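Local coordinates for protein thiosulfate sulfurtransferase TUM1 (Saccharomyces cerevisiae, PDB 3UTN) that accepts sulfur as a persulfide from NFS1 and hands it on to UBA4 for 2-thiolation of the wobble uridine of tRNAs, at residues A[279-285]-A[305-311]; A[188-192]-A[312-317]; A[132-136]-A[183-187]; A[237-243]-A[290-295]; A[276-280]-A[300-304]. One frame throughout, in Å; residues are numbered along the deposited sequence.

The five contacts illustrate how a rhodanese sheet carries its chemistry at one end. Contacts 1 and 5 use the same neighbouring strands, 278-281 and 303-306. Contact 5 joins their beginnings at a partly solvent-exposed end, with waters and a bound solvent molecule, whereas contact 1 joins their buried ends, where backbone bonds shape the active-site loop. Contacts 2 and 4 add helical layers: aromatic with a charged rim in contact 2, buried and purely apolar across its segments in contact 4. Contact 3 reaches from a helix of the first rhodanese domain to edge strand 185-186, and its E184 forms a salt bridge with K292 of the helix used in contact 4.

Contact 1: A[279-285]-A[305-311]; sequences ICSCGTG and LYDGSWT
The active-site loop of the second rhodanese domain, with C282, the cysteine that carries the persulfide, is built where strand 278-281 ends beside the turn from strand 303-306 into helix 309-317. The two parallel strands bridge at C280 and L305, and Y306 N donates to C280 O at 2.5 Å. Beyond this point the loop is held by S309. Its OG, set beside its own backbone N (chi1 -81°), accepts from C282 N in a nearly straight bond of 2.9 Å and donates to Y306 O at 2.6 Å. The first turn of the helix then takes over: W310 N bonds C282 O in the carbonyl plane at 2.6 Å. T311 grips G283 O twice, through N at 2.8 Å and through OG1 at 2.6 Å, the hydroxyl standing well above the carbonyl plane. G285, at a phi of 99°, has a backbone that calls for glycine, and its O lies against L305 CD2. The D307 carboxylate bonds F95 N and forms a salt bridge with R129 of helix 127-136. With the N-H and carbonyl of C282 and the carbonyl of G283 all engaged, the peptides around the catalytic sulfur probably have little freedom to rotate.

Contact 2: A[188-192]-A[312-317]; sequences YEEMF and EWVLKS
W313 presents its six-membered ring to both Y188 and F192, and the three form an aromatic cluster without regular stacking. Y188 CE1 meets W313 CE3 at 3.5 Å with the ring planes 54° apart, while F192 CD1 touches W313 CH2 at 3.6 Å, the planes again oblique. M191 CB adds a looser contact to W313 CZ3, at 3.9 Å. The indole N-H points out of the cluster to W321 O. This is a helix-on-helix packing: segments 188-192 and 312-317 approach to 10.9 Å and cross at -78°, both resting on Y306 of the sheet below. Y188 is the knob, seated in a hole made by E312, W313, K316 and S317. K316 CB lies over one face of its ring, 3.6 Å from the centroid in a CH-pi contact, and F192 CB backs the opposite face. With CG anti to the backbone N (chi1 174°), the phenol reaches far enough for OH to donate to S317 OG in a very short bond of 2.5 Å. Were an alanine here instead of Y188, the hole would probably lose its knob, S317 its phenol partner and the K316 chain the ring it lies on. Farther out, K316 NZ makes a 2.7 Å salt bridge to E312 OE2, approached from above the carboxylate plane, and a water joins that same oxygen to Y188 N.

Contact 3: A[132-136]-A[183-187]; sequences WTLGV and KEIVD
The end of helix 127-136 comes nearest the 183-187 segment where V136 CA and E184 CA lie 6.8 Å apart, just before the chain leaves helical geometry at I185. The contact spans the two halves of a tandem rhodanese: the helix belongs to the first domain, and strand 185-186 forms the edge of the second domain's parallel sheet. W132 and E184 share the larger part. A chi1 of 171° swings the indole away from the backbone N and out toward E184, and NE1 donates to E184 OE2 at 2.7 Å. The oxygen lies close to the indole plane and is met on its anti side, although the N-H angle of 142° shows a bent bond. The same OE2 forms a salt bridge with K292 of helix 286-297, so the indole and ammonium together are likely to favour an ionised carboxylate. At the far rim of the indole, I185 CG1 touches the edge carbon CZ2 at 3.4 Å. F95 packs edge-to-face on W132 as well. V136 touches both residues of the other segment: its CG1 reaches loosely to I185 CD1 at 4.4 Å, while CG2 lies over one face of the W132 ring and meets E184 CB at 3.6 Å.

Contact 4: A[237-243]-A[290-295]; sequences LPYGSLL and IIKTAL
L242 and A294 mark the tight side of a contact between the 3-10 turn that follows strand 234-236 and helix 286-297, the connecting helix of the domain's beta-alpha-beta unit. L242 CD1 presses on A294 CB at 3.5 Å, closer than usual van der Waals distance, and meets I291 CB at 3.6 Å. Beside them L237 and L295 reach toward each other more loosely, tip to tip, their CD2 atoms 3.8 Å apart, with A264 and L261 of helix 255-267 completing this apolar layer. The other flank is the solvent side, at the partly exposed Y239, whose side chain lies about 6 Å from that of the catalytic C282. Its CG takes the crowded position between backbone N and carbonyl carbon (chi1 73°), which sets the ring against I290. L243 CD1 packs on I290 CG2 at 3.7 Å and borders the edge of the same ring. Over one face, offset toward the rim, I290 CD1 makes a CH-pi contact, 3.7 Å from the Y239 ring centroid.

Contact 5: A[276-280]-A[300-304]; sequences KPTIC and VPNVR. With DMS (dimethyl sulfoxide), chain E.
T278 O is gripped by R304 N at 2.6 Å and by a water that donates at 2.8 Å, while V303 CA-H leans on it as well. That water also accepts from R304 NE at 2.7 Å, in the plane of the guanidinium, and so ties the bent arginine chain back to the strand. T278 N donates almost straight (175°) to N302 O at 2.7 Å, and C280 N to R304 O at 2.6 Å. These are the parallel bonds of two neighbouring strands in a beta-alpha-beta unit, whose helix 286-297 covers the face bearing T278, C280 and V303. On that face C280 SG touches V303 CG1 at 3.5 Å. On the other, I279 and R304 run side by side, I279 CD1 lying 3.7 Å from R304 NH2, which is paired with E190 in a salt bridge. T278 OG1 bonds N205 and a second water. At the open end P277 CB rests on N302. A glycine at P277 would lose the ring and would probably leave N302 CB without its apolar neighbour and the chain before T278 freer to turn. N302 ND2 donates to the oxygen of a bound dimethyl sulfoxide, probably from the crystallisation liquor, at a doubtfully short 2.4 Å.

Contact 1: A[279-285]-A[305-311]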
# COMPACT_ATOMS: atom_id res chain seq x y z
N ILE A 279 -8.88 -0.60 -10.63
CA ILE A 279 -9.06 -1.13 -9.32
C ILE A 279 -7.90 -2.05 -9.06
O ILE A 279 -7.55 -2.88 -9.89
CB ILE A 279 -10.39 -1.88 -9.17
CG1 ILE A 279 -11.54 -0.89 -9.33
CG2 ILE A 279 -10.44 -2.59 -7.83
CD1 ILE A 279 -12.90 -1.53 -9.50
N CYS A 280 -7.26 -1.83 -7.93
CA CYS A 280 -6.25 -2.73 -7.47
C CYS A 280 -6.78 -3.48 -6.29
O CYS A 280 -7.49 -2.94 -5.45
CB CYS A 280 -4.98 -1.98 -7.12
SG CYS A 280 -4.27 -1.30 -8.62
N SER A 281 -6.44 -4.75 -6.26
CA SER A 281 -6.79 -5.60 -5.16
C SER A 281 -5.59 -6.49 -4.99
O SER A 281 -4.66 -6.47 -5.79
CB SER A 281 -8.02 -6.42 -5.51
OG SER A 281 -7.77 -7.21 -6.65
N CYS A 282 -5.60 -7.26 -3.92
CA CYS A 282 -4.65 -8.35 -3.77
C CYS A 282 -5.36 -9.31 -2.87
O CYS A 282 -6.56 -9.51 -3.02
CB CYS A 282 -3.35 -7.86 -3.15
SG CYS A 282 -3.62 -6.84 -1.70
N GLY A 283 -4.63 -9.90 -1.94
CA GLY A 283 -5.21 -10.84 -1.01
C GLY A 283 -5.93 -10.09 0.09
O GLY A 283 -7.02 -10.47 0.50
N THR A 284 -5.31 -8.99 0.53
CA THR A 284 -5.70 -8.33 1.76
C THR A 284 -5.80 -6.82 1.63
O THR A 284 -6.26 -6.14 2.54
CB THR A 284 -4.68 -8.65 2.88
OG1 THR A 284 -3.40 -8.12 2.52
CG2 THR A 284 -4.54 -10.15 3.08
N GLY A 285 -5.37 -6.29 0.49
CA GLY A 285 -5.40 -4.85 0.25
C GLY A 285 -4.08 -4.14 0.50
O GLY A 285 -3.95 -2.96 0.17
N LEU A 305 -8.29 1.09 -4.64
CA LEU A 305 -7.95 -0.16 -4.05
C LEU A 305 -9.22 -0.83 -3.63
O LEU A 305 -10.02 -0.27 -2.88
CB LEU A 305 -7.06 0.03 -2.84
CG LEU A 305 -6.71 -1.30 -2.17
CD1 LEU A 305 -5.54 -1.95 -2.87
CD2 LEU A 305 -6.41 -1.06 -0.71
N TYR A 306 -9.42 -2.04 -4.12
CA TYR A 306 -10.42 -2.90 -3.56
C TYR A 306 -9.80 -3.40 -2.27
O TYR A 306 -9.04 -4.35 -2.25
CB TYR A 306 -10.77 -4.05 -4.50
CG TYR A 306 -11.64 -5.08 -3.83
CD1 TYR A 306 -12.55 -4.72 -2.85
CD2 TYR A 306 -11.55 -6.42 -4.19
CE1 TYR A 306 -13.35 -5.66 -2.24
CE2 TYR A 306 -12.36 -7.37 -3.58
CZ TYR A 306 -13.25 -6.97 -2.61
OH TYR A 306 -14.04 -7.90 -1.99
N ASP A 307 -10.13 -2.71 -1.19
CA ASP A 307 -9.47 -2.96 0.07
C ASP A 307 -9.78 -4.35 0.57
O ASP A 307 -8.87 -5.10 0.93
CB ASP A 307 -9.87 -1.90 1.09
CG ASP A 307 -9.06 -1.98 2.35
OD1 ASP A 307 -7.92 -2.50 2.30
OD2 ASP A 307 -9.56 -1.52 3.39
N GLY A 308 -11.06 -4.72 0.55
CA GLY A 308 -11.49 -6.05 0.96
C GLY A 308 -10.63 -7.09 0.28
O GLY A 308 -10.23 -8.09 0.88
N SER A 309 -10.33 -6.81 -0.99
CA SER A 309 -9.45 -7.64 -1.79
C SER A 309 -9.93 -9.08 -1.83
O SER A 309 -11.09 -9.38 -1.51
CB SER A 309 -8.01 -7.53 -1.29
OG SER A 309 -7.41 -6.35 -1.79
N TRP A 310 -9.03 -9.96 -2.23
CA TRP A 310 -9.37 -11.33 -2.50
C TRP A 310 -10.01 -12.01 -1.33
O TRP A 310 -11.00 -12.72 -1.49
CB TRP A 310 -8.15 -12.10 -2.94
CG TRP A 310 -8.50 -13.50 -3.30
CD1 TRP A 310 -8.03 -14.66 -2.72
CD2 TRP A 310 -9.45 -13.93 -4.32
NE1 TRP A 310 -8.59 -15.76 -3.31
CE2 TRP A 310 -9.45 -15.39 -4.28
CE3 TRP A 310 -10.26 -13.28 -5.23
CZ2 TRP A 310 -10.25 -16.15 -5.12
CZ3 TRP A 310 -11.06 -14.05 -6.07
CH2 TRP A 310 -11.05 -15.45 -6.02
N THR A 311 -9.46 -11.77 -0.15
CA THR A 311 -9.97 -12.38 1.06
C THR A 311 -11.43 -12.07 1.28
O THR A 311 -12.26 -12.97 1.41
CB THR A 311 -9.16 -11.94 2.29
OG1 THR A 311 -7.80 -12.34 2.09
CG2 THR A 311 -9.71 -12.60 3.54

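Contact 2: A[188-192]-A[312-317]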
# COMPACT_ATOMS: atom_id res chain seq x y z
N TYR A 188 -16.70 -3.83 -1.41
CA TYR A 188 -17.13 -5.10 -1.94
C TYR A 188 -18.38 -4.95 -2.79
O TYR A 188 -18.47 -5.54 -3.87
CB TYR A 188 -17.42 -6.07 -0.82
CG TYR A 188 -18.00 -7.35 -1.34
CD1 TYR A 188 -17.19 -8.29 -1.97
CD2 TYR A 188 -19.37 -7.61 -1.24
CE1 TYR A 188 -17.72 -9.46 -2.46
CE2 TYR A 188 -19.91 -8.78 -1.74
CZ TYR A 188 -19.07 -9.70 -2.34
OH TYR A 188 -19.59 -10.87 -2.83
N GLU A 189 -19.34 -4.18 -2.29
CA GLU A 189 -20.61 -3.95 -2.98
C GLU A 189 -20.35 -3.58 -4.43
O GLU A 189 -20.85 -4.23 -5.34
CB GLU A 189 -21.42 -2.85 -2.27
CG GLU A 189 -22.79 -2.58 -2.89
CD GLU A 189 -23.67 -1.68 -2.03
OE1 GLU A 189 -23.16 -0.69 -1.46
OE2 GLU A 189 -24.89 -1.96 -1.94
N GLU A 190 -19.52 -2.56 -4.64
CA GLU A 190 -19.19 -2.14 -5.98
C GLU A 190 -18.43 -3.21 -6.73
O GLU A 190 -18.74 -3.50 -7.87
CB GLU A 190 -18.38 -0.85 -5.96
CG GLU A 190 -18.18 -0.26 -7.34
CD GLU A 190 -17.25 0.91 -7.33
OE1 GLU A 190 -16.91 1.40 -6.23
OE2 GLU A 190 -16.83 1.35 -8.42
N MET A 191 -17.42 -3.79 -6.08
CA MET A 191 -16.65 -4.87 -6.68
C MET A 191 -17.56 -5.98 -7.14
O MET A 191 -17.50 -6.41 -8.29
CB MET A 191 -15.64 -5.43 -5.69
CG MET A 191 -14.37 -4.63 -5.63
SD MET A 191 -13.66 -4.40 -7.27
CE MET A 191 -13.01 -6.02 -7.64
N PHE A 192 -18.42 -6.42 -6.24
CA PHE A 192 -19.32 -7.50 -6.55
C PHE A 192 -20.27 -7.12 -7.67
O PHE A 192 -20.44 -7.88 -8.60
CB PHE A 192 -20.10 -7.97 -5.33
CG PHE A 192 -20.92 -9.18 -5.61
CD1 PHE A 192 -20.30 -10.39 -5.87
CD2 PHE A 192 -22.30 -9.10 -5.66
CE1 PHE A 192 -21.05 -11.51 -6.15
CE2 PHE A 192 -23.06 -10.23 -5.94
CZ PHE A 192 -22.43 -11.43 -6.19
N GLU A 312 -11.75 -10.78 1.32
CA GLU A 312 -13.12 -10.38 1.47
C GLU A 312 -13.93 -10.88 0.30
O GLU A 312 -15.05 -11.35 0.47
CB GLU A 312 -13.25 -8.88 1.57
CG GLU A 312 -14.67 -8.44 1.82
CD GLU A 312 -14.92 -7.02 1.40
OE1 GLU A 312 -14.46 -6.62 0.30
OE2 GLU A 312 -15.59 -6.30 2.16
N TRP A 313 -13.35 -10.78 -0.89
CA TRP A 313 -14.03 -11.22 -2.09
C TRP A 313 -14.53 -12.63 -1.93
O TRP A 313 -15.71 -12.90 -2.11
CB TRP A 313 -13.13 -11.16 -3.30
CG TRP A 313 -13.89 -11.62 -4.49
CD1 TRP A 313 -13.85 -12.86 -5.11
CD2 TRP A 313 -14.92 -10.87 -5.21
NE1 TRP A 313 -14.73 -12.92 -6.15
CE2 TRP A 313 -15.40 -11.75 -6.26
CE3 TRP A 313 -15.45 -9.60 -5.09
CZ2 TRP A 313 -16.38 -11.35 -7.16
CZ3 TRP A 313 -16.44 -9.21 -6.00
CH2 TRP A 313 -16.89 -10.07 -7.00
N VAL A 314 -13.61 -13.53 -1.61
CA VAL A 314 -13.93 -14.94 -1.43
C VAL A 314 -14.94 -15.13 -0.32
O VAL A 314 -15.97 -15.79 -0.52
CB VAL A 314 -12.67 -15.76 -1.13
CG1 VAL A 314 -13.04 -17.14 -0.61
CG2 VAL A 314 -11.85 -15.87 -2.39
N LEU A 315 -14.65 -14.55 0.83
CA LEU A 315 -15.49 -14.72 2.01
C LEU A 315 -16.91 -14.22 1.80
O LEU A 315 -17.86 -14.83 2.28
CB LEU A 315 -14.86 -14.04 3.23
CG LEU A 315 -13.67 -14.80 3.82
CD1 LEU A 315 -13.01 -14.00 4.93
CD2 LEU A 315 -14.09 -16.17 4.31
N LYS A 316 -17.05 -13.13 1.06
CA LYS A 316 -18.36 -12.56 0.81
C LYS A 316 -19.06 -13.16 -0.41
O LYS A 316 -20.28 -13.25 -0.44
CB LYS A 316 -18.27 -11.04 0.68
CG LYS A 316 -18.11 -10.31 2.00
CD LYS A 316 -18.25 -8.81 1.78
CE LYS A 316 -18.24 -8.03 3.08
NZ LYS A 316 -18.22 -6.57 2.81
N SER A 317 -18.27 -13.58 -1.40
CA SER A 317 -18.82 -14.00 -2.69
C SER A 317 -18.99 -15.50 -2.80
O SER A 317 -19.86 -15.99 -3.52
CB SER A 317 -17.93 -13.52 -3.83
OG SER A 317 -17.67 -12.13 -3.72
O HOH W 1 -15.36 -3.95 0.90

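Contact 3: A[132-136]-A[183-187]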
# COMPACT_ATOMS: atom_id res chain seq x y z
N TRP A 132 -0.57 5.43 1.52
CA TRP A 132 -1.87 5.55 0.95
C TRP A 132 -2.91 5.76 2.00
O TRP A 132 -3.75 6.63 1.86
CB TRP A 132 -2.14 4.31 0.14
CG TRP A 132 -3.53 4.18 -0.34
CD1 TRP A 132 -4.12 4.82 -1.42
CD2 TRP A 132 -4.54 3.30 0.20
NE1 TRP A 132 -5.41 4.40 -1.57
CE2 TRP A 132 -5.73 3.49 -0.63
CE3 TRP A 132 -4.59 2.41 1.26
CZ2 TRP A 132 -6.89 2.80 -0.39
CZ3 TRP A 132 -5.77 1.72 1.48
CH2 TRP A 132 -6.90 1.92 0.68
N THR A 133 -2.84 4.99 3.08
CA THR A 133 -3.76 5.16 4.21
C THR A 133 -3.70 6.58 4.76
O THR A 133 -4.72 7.22 4.96
CB THR A 133 -3.45 4.16 5.32
OG1 THR A 133 -3.58 2.84 4.79
CG2 THR A 133 -4.41 4.33 6.50
N LEU A 134 -2.48 7.05 5.01
CA LEU A 134 -2.27 8.42 5.45
C LEU A 134 -2.89 9.39 4.47
O LEU A 134 -3.64 10.27 4.87
CB LEU A 134 -0.78 8.70 5.58
CG LEU A 134 -0.10 7.87 6.66
CD1 LEU A 134 1.40 8.04 6.54
CD2 LEU A 134 -0.59 8.27 8.04
N GLY A 135 -2.58 9.20 3.20
CA GLY A 135 -3.13 10.03 2.13
C GLY A 135 -4.64 9.92 2.07
O GLY A 135 -5.32 10.93 2.01
N VAL A 136 -5.16 8.70 2.09
CA VAL A 136 -6.60 8.50 2.01
C VAL A 136 -7.27 9.19 3.17
O VAL A 136 -8.31 9.81 3.02
CB VAL A 136 -7.00 7.01 1.97
CG1 VAL A 136 -8.50 6.85 2.11
CG2 VAL A 136 -6.55 6.40 0.66
N LYS A 183 -12.96 7.89 -3.08
CA LYS A 183 -12.19 8.02 -4.31
C LYS A 183 -11.12 6.95 -4.44
O LYS A 183 -10.55 6.76 -5.51
CB LYS A 183 -11.52 9.40 -4.38
CG LYS A 183 -12.43 10.51 -4.89
CD LYS A 183 -11.64 11.78 -5.20
CE LYS A 183 -11.30 12.57 -3.94
NZ LYS A 183 -10.34 13.68 -4.20
N GLU A 184 -10.85 6.24 -3.35
CA GLU A 184 -9.64 5.44 -3.26
C GLU A 184 -9.89 3.98 -3.01
O GLU A 184 -9.05 3.14 -3.33
CB GLU A 184 -8.75 5.99 -2.16
CG GLU A 184 -8.13 7.31 -2.53
CD GLU A 184 -7.05 7.13 -3.57
OE1 GLU A 184 -6.94 7.98 -4.47
OE2 GLU A 184 -6.31 6.13 -3.49
N ILE A 185 -11.03 3.69 -2.41
CA ILE A 185 -11.33 2.35 -1.97
C ILE A 185 -12.59 1.88 -2.65
O ILE A 185 -13.63 2.52 -2.56
CB ILE A 185 -11.51 2.30 -0.44
CG1 ILE A 185 -10.22 2.72 0.25
CG2 ILE A 185 -11.96 0.91 0.00
CD1 ILE A 185 -10.32 2.89 1.74
N VAL A 186 -12.46 0.77 -3.36
CA VAL A 186 -13.63 0.11 -3.90
C VAL A 186 -14.12 -0.80 -2.80
O VAL A 186 -13.36 -1.56 -2.22
CB VAL A 186 -13.31 -0.75 -5.13
CG1 VAL A 186 -14.59 -1.07 -5.87
CG2 VAL A 186 -12.34 -0.03 -6.04
N ASP A 187 -15.40 -0.66 -2.47
CA ASP A 187 -16.01 -1.53 -1.50
C ASP A 187 -16.46 -2.79 -2.20
O ASP A 187 -16.57 -2.82 -3.43
CB ASP A 187 -17.19 -0.83 -0.82
CG ASP A 187 -16.76 0.30 0.08
OD1 ASP A 187 -15.56 0.37 0.45
OD2 ASP A 187 -17.62 1.13 0.44

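Contact 4: A[237-243]-A[290-295]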
# COMPACT_ATOMS: atom_id res chain seq x y z
N LEU A 237 -1.54 -8.57 -11.58
CA LEU A 237 -0.44 -7.65 -11.62
C LEU A 237 0.31 -7.84 -10.31
O LEU A 237 0.20 -7.01 -9.41
CB LEU A 237 -0.93 -6.22 -11.82
CG LEU A 237 0.10 -5.20 -12.32
CD1 LEU A 237 0.79 -5.69 -13.59
CD2 LEU A 237 -0.60 -3.88 -12.58
N PRO A 238 1.05 -8.96 -10.19
CA PRO A 238 1.76 -9.23 -8.96
C PRO A 238 2.62 -8.03 -8.63
O PRO A 238 3.36 -7.54 -9.48
CB PRO A 238 2.60 -10.45 -9.31
CG PRO A 238 1.76 -11.15 -10.32
CD PRO A 238 1.25 -10.04 -11.17
N TYR A 239 2.46 -7.51 -7.42
CA TYR A 239 3.06 -6.24 -7.05
C TYR A 239 4.56 -6.20 -7.32
O TYR A 239 5.08 -5.16 -7.71
CB TYR A 239 2.76 -5.92 -5.59
CG TYR A 239 3.53 -6.74 -4.60
CD1 TYR A 239 4.80 -6.34 -4.18
CD2 TYR A 239 3.01 -7.92 -4.08
CE1 TYR A 239 5.52 -7.09 -3.26
CE2 TYR A 239 3.72 -8.68 -3.17
CZ TYR A 239 4.97 -8.25 -2.77
OH TYR A 239 5.69 -8.99 -1.86
N GLY A 240 5.22 -7.33 -7.12
CA GLY A 240 6.66 -7.45 -7.33
C GLY A 240 7.06 -7.10 -8.74
O GLY A 240 8.17 -6.63 -8.98
N SER A 241 6.14 -7.31 -9.68
CA SER A 241 6.39 -6.98 -11.08
C SER A 241 6.53 -5.48 -11.28
O SER A 241 7.07 -5.03 -12.28
CB SER A 241 5.25 -7.50 -11.96
OG SER A 241 4.08 -6.72 -11.80
N LEU A 242 6.05 -4.70 -10.32
CA LEU A 242 6.05 -3.26 -10.46
C LEU A 242 7.13 -2.62 -9.60
O LEU A 242 7.27 -1.40 -9.56
CB LEU A 242 4.67 -2.69 -10.15
CG LEU A 242 3.59 -3.18 -11.12
CD1 LEU A 242 2.28 -2.50 -10.83
CD2 LEU A 242 4.00 -2.91 -12.56
N LEU A 243 7.90 -3.45 -8.91
CA LEU A 243 8.99 -2.97 -8.09
C LEU A 243 10.27 -3.49 -8.68
O LEU A 243 10.30 -4.57 -9.27
CB LEU A 243 8.84 -3.48 -6.66
CG LEU A 243 7.56 -3.05 -5.94
CD1 LEU A 243 7.54 -3.64 -4.54
CD2 LEU A 243 7.46 -1.53 -5.89
N ILE A 290 0.55 -1.43 -3.34
CA ILE A 290 1.84 -1.42 -3.98
C ILE A 290 1.64 -1.17 -5.46
O ILE A 290 2.24 -0.27 -6.04
CB ILE A 290 2.61 -2.72 -3.77
CG1 ILE A 290 2.82 -2.98 -2.27
CG2 ILE A 290 3.94 -2.67 -4.52
CD1 ILE A 290 3.36 -4.36 -1.97
N ILE A 291 0.76 -1.96 -6.07
CA ILE A 291 0.54 -1.81 -7.50
C ILE A 291 -0.27 -0.59 -7.81
O ILE A 291 -0.02 0.08 -8.80
CB ILE A 291 -0.06 -3.06 -8.17
CG1 ILE A 291 -1.46 -3.39 -7.64
CG2 ILE A 291 0.89 -4.22 -7.98
CD1 ILE A 291 -2.21 -4.36 -8.52
N LYS A 292 -1.22 -0.28 -6.93
CA LYS A 292 -2.01 0.92 -7.08
C LYS A 292 -1.06 2.11 -7.18
O LYS A 292 -1.20 2.96 -8.05
CB LYS A 292 -2.93 1.06 -5.88
CG LYS A 292 -3.67 2.37 -5.82
CD LYS A 292 -4.57 2.38 -4.61
CE LYS A 292 -5.50 3.57 -4.67
NZ LYS A 292 -4.73 4.84 -4.66
N THR A 293 -0.09 2.14 -6.28
CA THR A 293 0.88 3.20 -6.21
C THR A 293 1.75 3.22 -7.45
O THR A 293 2.01 4.29 -8.00
CB THR A 293 1.73 3.05 -4.94
OG1 THR A 293 0.87 3.14 -3.81
CG2 THR A 293 2.78 4.14 -4.86
N ALA A 294 2.17 2.04 -7.89
CA ALA A 294 2.94 1.91 -9.12
C ALA A 294 2.14 2.43 -10.31
O ALA A 294 2.69 3.14 -11.15
CB ALA A 294 3.33 0.47 -9.35
N LEU A 295 0.86 2.10 -10.35
CA LEU A 295 -0.02 2.55 -11.42
C LEU A 295 -0.16 4.06 -11.40
O LEU A 295 -0.01 4.72 -12.42
CB LEU A 295 -1.38 1.88 -11.31
CG LEU A 295 -1.33 0.36 -11.41
CD1 LEU A 295 -2.72 -0.22 -11.30
CD2 LEU A 295 -0.67 -0.09 -12.71

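Contact 5: A[276-280]-A[300-304]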
# COMPACT_ATOMS: atom_id res chain seq x y z
N LYS A 276 -10.00 3.49 -18.88
CA LYS A 276 -10.71 2.89 -17.76
C LYS A 276 -10.08 3.29 -16.44
O LYS A 276 -8.85 3.36 -16.34
CB LYS A 276 -10.70 1.37 -17.87
CG LYS A 276 -11.47 0.83 -19.05
CD LYS A 276 -11.32 -0.67 -19.13
CE LYS A 276 -11.88 -1.21 -20.43
NZ LYS A 276 -11.76 -2.68 -20.47
N PRO A 277 -10.91 3.55 -15.42
CA PRO A 277 -10.34 3.68 -14.09
C PRO A 277 -9.78 2.33 -13.68
O PRO A 277 -9.99 1.33 -14.37
CB PRO A 277 -11.54 4.06 -13.21
CG PRO A 277 -12.65 4.41 -14.14
CD PRO A 277 -12.38 3.68 -15.42
N THR A 278 -9.05 2.31 -12.59
CA THR A 278 -8.37 1.09 -12.22
C THR A 278 -8.73 0.70 -10.82
O THR A 278 -8.92 1.53 -9.94
CB THR A 278 -6.85 1.23 -12.42
OG1 THR A 278 -6.60 1.39 -13.81
CG2 THR A 278 -6.12 -0.01 -11.93
N ILE A 279 -8.88 -0.60 -10.63
CA ILE A 279 -9.06 -1.13 -9.32
C ILE A 279 -7.90 -2.05 -9.06
O ILE A 279 -7.55 -2.88 -9.89
CB ILE A 279 -10.39 -1.88 -9.17
CG1 ILE A 279 -11.54 -0.89 -9.33
CG2 ILE A 279 -10.44 -2.59 -7.83
CD1 ILE A 279 -12.90 -1.53 -9.50
N CYS A 280 -7.26 -1.83 -7.93
CA CYS A 280 -6.25 -2.73 -7.47
C CYS A 280 -6.78 -3.48 -6.29
O CYS A 280 -7.49 -2.94 -5.45
CB CYS A 280 -4.98 -1.98 -7.12
SG CYS A 280 -4.27 -1.30 -8.62
N VAL A 300 -1.35 6.24 -14.20
CA VAL A 300 -2.65 5.60 -14.35
C VAL A 300 -3.61 6.34 -13.43
O VAL A 300 -3.38 6.41 -12.22
CB VAL A 300 -2.61 4.10 -14.03
CG1 VAL A 300 -3.99 3.48 -14.21
CG2 VAL A 300 -1.59 3.38 -14.91
N PRO A 301 -4.66 6.92 -14.00
CA PRO A 301 -5.57 7.71 -13.18
C PRO A 301 -6.62 6.85 -12.51
O PRO A 301 -6.84 5.71 -12.92
CB PRO A 301 -6.23 8.65 -14.18
CG PRO A 301 -6.17 7.93 -15.48
CD PRO A 301 -5.04 6.94 -15.43
N ASN A 302 -7.26 7.41 -11.49
CA ASN A 302 -8.44 6.83 -10.88
C ASN A 302 -8.21 5.37 -10.56
O ASN A 302 -8.96 4.48 -10.99
CB ASN A 302 -9.65 7.03 -11.78
CG ASN A 302 -9.86 8.48 -12.13
OD1 ASN A 302 -9.88 9.34 -11.25
ND2 ASN A 302 -9.99 8.76 -13.41
N VAL A 303 -7.13 5.14 -9.84
CA VAL A 303 -6.82 3.83 -9.37
C VAL A 303 -7.40 3.78 -7.98
O VAL A 303 -7.14 4.65 -7.15
CB VAL A 303 -5.32 3.57 -9.32
CG1 VAL A 303 -5.06 2.11 -9.01
CG2 VAL A 303 -4.70 3.94 -10.65
N ARG A 304 -8.23 2.79 -7.75
CA ARG A 304 -8.74 2.58 -6.43
C ARG A 304 -8.28 1.24 -5.94
O ARG A 304 -7.89 0.38 -6.73
CB ARG A 304 -10.26 2.66 -6.43
CG ARG A 304 -10.77 4.07 -6.62
CD ARG A 304 -12.29 4.06 -6.58
NE ARG A 304 -12.82 3.15 -7.58
CZ ARG A 304 -14.00 2.56 -7.50
NH1 ARG A 304 -14.77 2.76 -6.43
NH2 ARG A 304 -14.39 1.74 -8.46
S DMS E . -10.50 6.67 -16.33
O DMS E . -10.34 6.91 -14.88
C1 DMS E . -11.19 8.06 -17.05
C2 DMS E . -8.96 6.68 -17.04
O HOH W 2 -7.02 3.83 -14.67
O HOH W 3 -11.34 2.89 -9.85